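PDB 4K3C: outer membrane protein assembly factor BamA from Haemophilus ducreyi, which probably works within the Bam complex to assemble beta-barrel proteins and insert them into the outer membrane. Local coordinates for residues Ser170-Gln182 / Ser190-Ser202. Numbering follows the deposited sequence.
Sequences SGSGLSYNAGITQ and SSLGLNGSRNTDS
Tyr176 lies against Arg198 on the surface of an antiparallel beta hairpin, strands 175-185 and 190-198, in the transmembrane barrel of BamA. Arg198 CB sits over one face of the Tyr176 ring, 3.9 Å from its centroid, in a CH-pi contact. Arg198 CD comes within 3.6 Å of Tyr176 CZ, near the hydroxyl end of the ring. With chi1 at -179° the arginine CG points away from the backbone N, and a bend at chi2 (-97°) then carries the chain past the phenol toward Leu174. There the guanidinium meets Leu174 O near its own plane. Arg198 NH1 is modelled on Leu174 O with a bent hydrogen bond, whose exact geometry is doubtful at this resolution.

Further along the same face, Ile180 CG2 packs on Leu194 CB at 3.4 Å. Ala178 and Gly196 separate the two side-chain pairs. On the other face, Ser197 CB touches Asn177 CB, and Thr181 CG2 meets Ser191 OG. Ser197 OG is hydrogen-bonded to Asn204 ND2 on strand 202-211.

The backbones hold these pairs in register. Tyr176 with Arg198, Ala178 with Gly196, Ile180 with Leu194 and Gln182 with Leu192 are hydrogen-bonded pairs. Within the first, Arg198 N to Tyr176 O is 2.8 Å, while the return bond is weak. The axes of the segments 175-182 and 190-198 come as close as 4.6 Å, and their directions differ by 175°, nearly antiparallel.

Strand 160-169 bonds to the far edge of 175-185, and strand 202-211 flanks 190-198, so the hairpin continues into the barrel wall on both sides. Beyond the strand pairs, Thr200 ties the loop after strand 190-198 to Ser172, just ahead of the corner at Leu174. Its OG1 donates to Ser172 O at 2.9 Å, from above the carbonyl plane.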
loop_
_atom_site.group_PDB
_atom_site.type_symbol
_atom_site.label_atom_id
_atom_site.label_comp_id
_atom_site.label_asym_id
_atom_site.label_seq_id
_atom_site.Cartn_x
_atom_site.Cartn_y
_atom_site.Cartn_z
ATOM N N SER A 170 -21.219 9.306 -0.760
ATOM C CA SER A 170 -22.482 8.853 -1.329
ATOM C C SER A 170 -22.891 7.479 -0.837
ATOM O O SER A 170 -24.013 7.277 -0.365
ATOM C CB SER A 170 -22.387 8.835 -2.853
ATOM O OG SER A 170 -22.404 10.152 -3.348
ATOM N N GLY A 171 -21.985 6.527 -0.996
ATOM C CA GLY A 171 -22.157 5.218 -0.408
ATOM C C GLY A 171 -21.129 5.281 0.679
ATOM O O GLY A 171 -20.084 5.920 0.467
ATOM N N SER A 172 -21.440 4.641 1.808
ATOM C CA SER A 172 -20.717 4.754 3.090
ATOM C C SER A 172 -21.339 5.751 4.086
ATOM O O SER A 172 -21.364 5.474 5.291
ATOM C CB SER A 172 -19.204 5.000 2.945
ATOM O OG SER A 172 -18.526 3.816 2.534
ATOM N N GLY A 173 -21.843 6.887 3.589
ATOM C CA GLY A 173 -22.413 7.917 4.444
ATOM C C GLY A 173 -21.398 8.500 5.431
ATOM O O GLY A 173 -20.228 8.720 5.095
ATOM N N LEU A 174 -21.841 8.759 6.658
ATOM C CA LEU A 174 -20.956 9.299 7.693
ATOM C C LEU A 174 -19.988 8.284 8.280
ATOM O O LEU A 174 -20.399 7.266 8.814
ATOM C CB LEU A 174 -21.775 9.904 8.831
ATOM C CG LEU A 174 -20.937 10.297 10.050
ATOM C CD1 LEU A 174 -19.897 11.367 9.693
ATOM C CD2 LEU A 174 -21.836 10.761 11.175
ATOM N N SER A 175 -18.702 8.602 8.213
ATOM C CA SER A 175 -17.655 7.718 8.710
ATOM C C SER A 175 -16.789 8.472 9.706
ATOM O O SER A 175 -16.459 9.646 9.495
ATOM C CB SER A 175 -16.768 7.198 7.566
ATOM O OG SER A 175 -17.542 6.689 6.495
ATOM N N TYR A 176 -16.447 7.801 10.801
ATOM C CA TYR A 176 -15.359 8.243 11.669
ATOM C C TYR A 176 -14.586 7.044 12.172
ATOM O O TYR A 176 -15.091 5.921 12.174
ATOM C CB TYR A 176 -15.856 9.077 12.861
ATOM C CG TYR A 176 -17.087 8.518 13.484
ATOM C CD1 TYR A 176 -17.012 7.518 14.441
ATOM C CD2 TYR A 176 -18.337 8.963 13.087
ATOM C CE1 TYR A 176 -18.160 6.984 15.003
ATOM C CE2 TYR A 176 -19.480 8.452 13.642
ATOM C CZ TYR A 176 -19.388 7.456 14.594
ATOM O OH TYR A 176 -20.543 6.944 15.126
ATOM N N ASN A 177 -13.359 7.303 12.603
ATOM C CA ASN A 177 -12.496 6.275 13.146
ATOM C C ASN A 177 -11.550 6.956 14.113
ATOM O O ASN A 177 -11.201 8.124 13.916
ATOM C CB ASN A 177 -11.665 5.659 12.041
ATOM C CG ASN A 177 -10.614 6.631 11.508
ATOM O OD1 ASN A 177 -10.914 7.513 10.695
ATOM N ND2 ASN A 177 -9.380 6.491 11.991
ATOM N N ALA A 178 -11.137 6.229 15.149
ATOM C CA ALA A 178 -10.038 6.657 16.017
ATOM C C ALA A 178 -9.089 5.494 16.141
ATOM O O ALA A 178 -9.382 4.384 15.689
ATOM C CB ALA A 178 -10.523 7.084 17.390
ATOM N N GLY A 179 -7.945 5.754 16.747
ATOM C CA GLY A 179 -6.934 4.735 16.893
ATOM C C GLY A 179 -5.817 5.231 17.772
ATOM O O GLY A 179 -5.546 6.424 17.873
ATOM N N ILE A 180 -5.157 4.302 18.426
ATOM C CA ILE A 180 -4.100 4.664 19.341
ATOM C C ILE A 180 -2.956 3.724 18.988
ATOM O O ILE A 180 -3.183 2.564 18.606
ATOM C CB ILE A 180 -4.608 4.610 20.830
ATOM C CG1 ILE A 180 -3.568 5.124 21.818
ATOM C CG2 ILE A 180 -5.107 3.228 21.210
ATOM C CD1 ILE A 180 -2.569 4.094 22.254
ATOM N N THR A 181 -1.738 4.247 19.042
ATOM C CA THR A 181 -0.579 3.532 18.514
ATOM C C THR A 181 0.660 3.795 19.339
ATOM O O THR A 181 0.948 4.936 19.657
ATOM C CB THR A 181 -0.243 3.986 17.085
ATOM O OG1 THR A 181 -1.383 3.813 16.241
ATOM C CG2 THR A 181 0.915 3.175 16.529
ATOM N N GLN A 182 1.389 2.741 19.689
ATOM C CA GLN A 182 2.690 2.912 20.303
ATOM C C GLN A 182 3.661 2.196 19.413
ATOM O O GLN A 182 3.605 0.980 19.253
ATOM C CB GLN A 182 2.731 2.341 21.728
ATOM C CG GLN A 182 4.128 2.284 22.389
ATOM C CD GLN A 182 4.649 3.648 22.857
ATOM O OE1 GLN A 182 3.884 4.514 23.287
ATOM N NE2 GLN A 182 5.963 3.835 22.774
ATOM N N SER A 190 8.851 -2.863 17.074
ATOM C CA SER A 190 7.565 -3.210 16.504
ATOM C C SER A 190 6.489 -2.131 16.743
ATOM O O SER A 190 6.778 -0.996 17.133
ATOM C CB SER A 190 7.114 -4.552 17.052
ATOM O OG SER A 190 7.224 -4.589 18.460
ATOM N N SER A 191 5.239 -2.474 16.469
ATOM C CA SER A 191 4.183 -1.491 16.575
ATOM C C SER A 191 2.882 -2.147 16.977
ATOM O O SER A 191 2.456 -3.126 16.375
ATOM C CB SER A 191 4.008 -0.741 15.264
ATOM O OG SER A 191 3.256 0.445 15.469
ATOM N N LEU A 192 2.261 -1.587 18.007
ATOM C CA LEU A 192 1.014 -2.085 18.536
ATOM C C LEU A 192 -0.033 -1.012 18.346
ATOM O O LEU A 192 0.231 0.161 18.595
ATOM C CB LEU A 192 1.195 -2.408 20.006
ATOM C CG LEU A 192 -0.018 -2.839 20.806
ATOM C CD1 LEU A 192 -0.578 -4.145 20.276
ATOM C CD2 LEU A 192 0.400 -2.975 22.261
ATOM N N GLY A 193 -1.223 -1.406 17.907
ATOM C CA GLY A 193 -2.260 -0.437 17.658
ATOM C C GLY A 193 -3.641 -0.912 17.990
ATOM O O GLY A 193 -3.965 -2.082 17.823
ATOM N N LEU A 194 -4.439 0.023 18.481
ATOM C CA LEU A 194 -5.851 -0.191 18.708
ATOM C C LEU A 194 -6.583 0.740 17.766
ATOM O O LEU A 194 -6.314 1.947 17.711
ATOM C CB LEU A 194 -6.228 0.160 20.151
ATOM C CG LEU A 194 -7.400 -0.510 20.882
ATOM C CD1 LEU A 194 -7.871 0.371 21.995
ATOM C CD2 LEU A 194 -8.546 -0.868 19.942
ATOM N N ASN A 195 -7.528 0.176 17.035
ATOM C CA ASN A 195 -8.249 0.939 16.044
ATOM C C ASN A 195 -9.714 0.572 16.009
ATOM O O ASN A 195 -10.083 -0.597 16.130
ATOM C CB ASN A 195 -7.628 0.729 14.667
ATOM C CG ASN A 195 -6.633 1.804 14.316
ATOM O OD1 ASN A 195 -5.425 1.613 14.469
ATOM N ND2 ASN A 195 -7.136 2.957 13.849
ATOM N N GLY A 196 -10.551 1.582 15.847
ATOM C CA GLY A 196 -11.963 1.348 15.655
ATOM C C GLY A 196 -12.551 2.380 14.726
ATOM O O GLY A 196 -12.056 3.516 14.668
ATOM N N SER A 197 -13.607 1.988 14.011
ATOM C CA SER A 197 -14.221 2.856 13.012
ATOM C C SER A 197 -15.698 2.522 12.764
ATOM O O SER A 197 -16.148 1.417 13.077
ATOM C CB SER A 197 -13.473 2.712 11.716
ATOM O OG SER A 197 -13.639 1.379 11.259
ATOM N N ARG A 198 -16.426 3.475 12.170
ATOM C CA ARG A 198 -17.860 3.352 11.927
ATOM C C ARG A 198 -18.266 3.778 10.517
ATOM O O ARG A 198 -17.996 4.904 10.117
ATOM C CB ARG A 198 -18.618 4.212 12.941
ATOM C CG ARG A 198 -20.133 4.165 12.829
ATOM C CD ARG A 198 -20.710 5.351 12.011
ATOM N NE ARG A 198 -22.178 5.328 11.949
ATOM C CZ ARG A 198 -22.903 5.662 10.884
ATOM N NH1 ARG A 198 -22.316 6.055 9.758
ATOM N NH2 ARG A 198 -24.221 5.594 10.942
ATOM N N ASN A 199 -18.910 2.865 9.784
ATOM C CA ASN A 199 -19.617 3.126 8.516
ATOM C C ASN A 199 -21.069 3.195 8.886
ATOM O O ASN A 199 -21.400 3.075 10.052
ATOM C CB ASN A 199 -19.505 1.924 7.563
ATOM C CG ASN A 199 -18.233 1.909 6.797
ATOM O OD1 ASN A 199 -17.777 2.949 6.329
ATOM N ND2 ASN A 199 -17.634 0.728 6.654
ATOM N N THR A 200 -21.944 3.321 7.892
ATOM C CA THR A 200 -23.359 3.033 8.107
ATOM C C THR A 200 -23.552 1.527 8.119
ATOM O O THR A 200 -24.550 1.033 8.647
ATOM C CB THR A 200 -24.271 3.629 7.018
ATOM O OG1 THR A 200 -23.553 3.702 5.778
ATOM C CG2 THR A 200 -24.761 5.019 7.425
ATOM N N ASP A 201 -22.592 0.804 7.541
ATOM C CA ASP A 201 -22.709 -0.643 7.376
ATOM C C ASP A 201 -22.055 -1.433 8.506
ATOM O O ASP A 201 -22.520 -2.528 8.856
ATOM C CB ASP A 201 -22.167 -1.108 6.014
ATOM C CG ASP A 201 -23.150 -0.871 4.880
ATOM O OD1 ASP A 201 -24.270 -1.421 4.925
ATOM O OD2 ASP A 201 -22.799 -0.143 3.932
ATOM N N SER A 202 -20.985 -0.892 9.079
ATOM C CA SER A 202 -20.371 -1.559 10.228
ATOM C C SER A 202 -19.663 -0.662 11.249
ATOM O O SER A 202 -19.434 0.524 11.032
ATOM C CB SER A 202 -19.419 -2.675 9.763
ATOM O OG SER A 202 -18.512 -2.211 8.782
#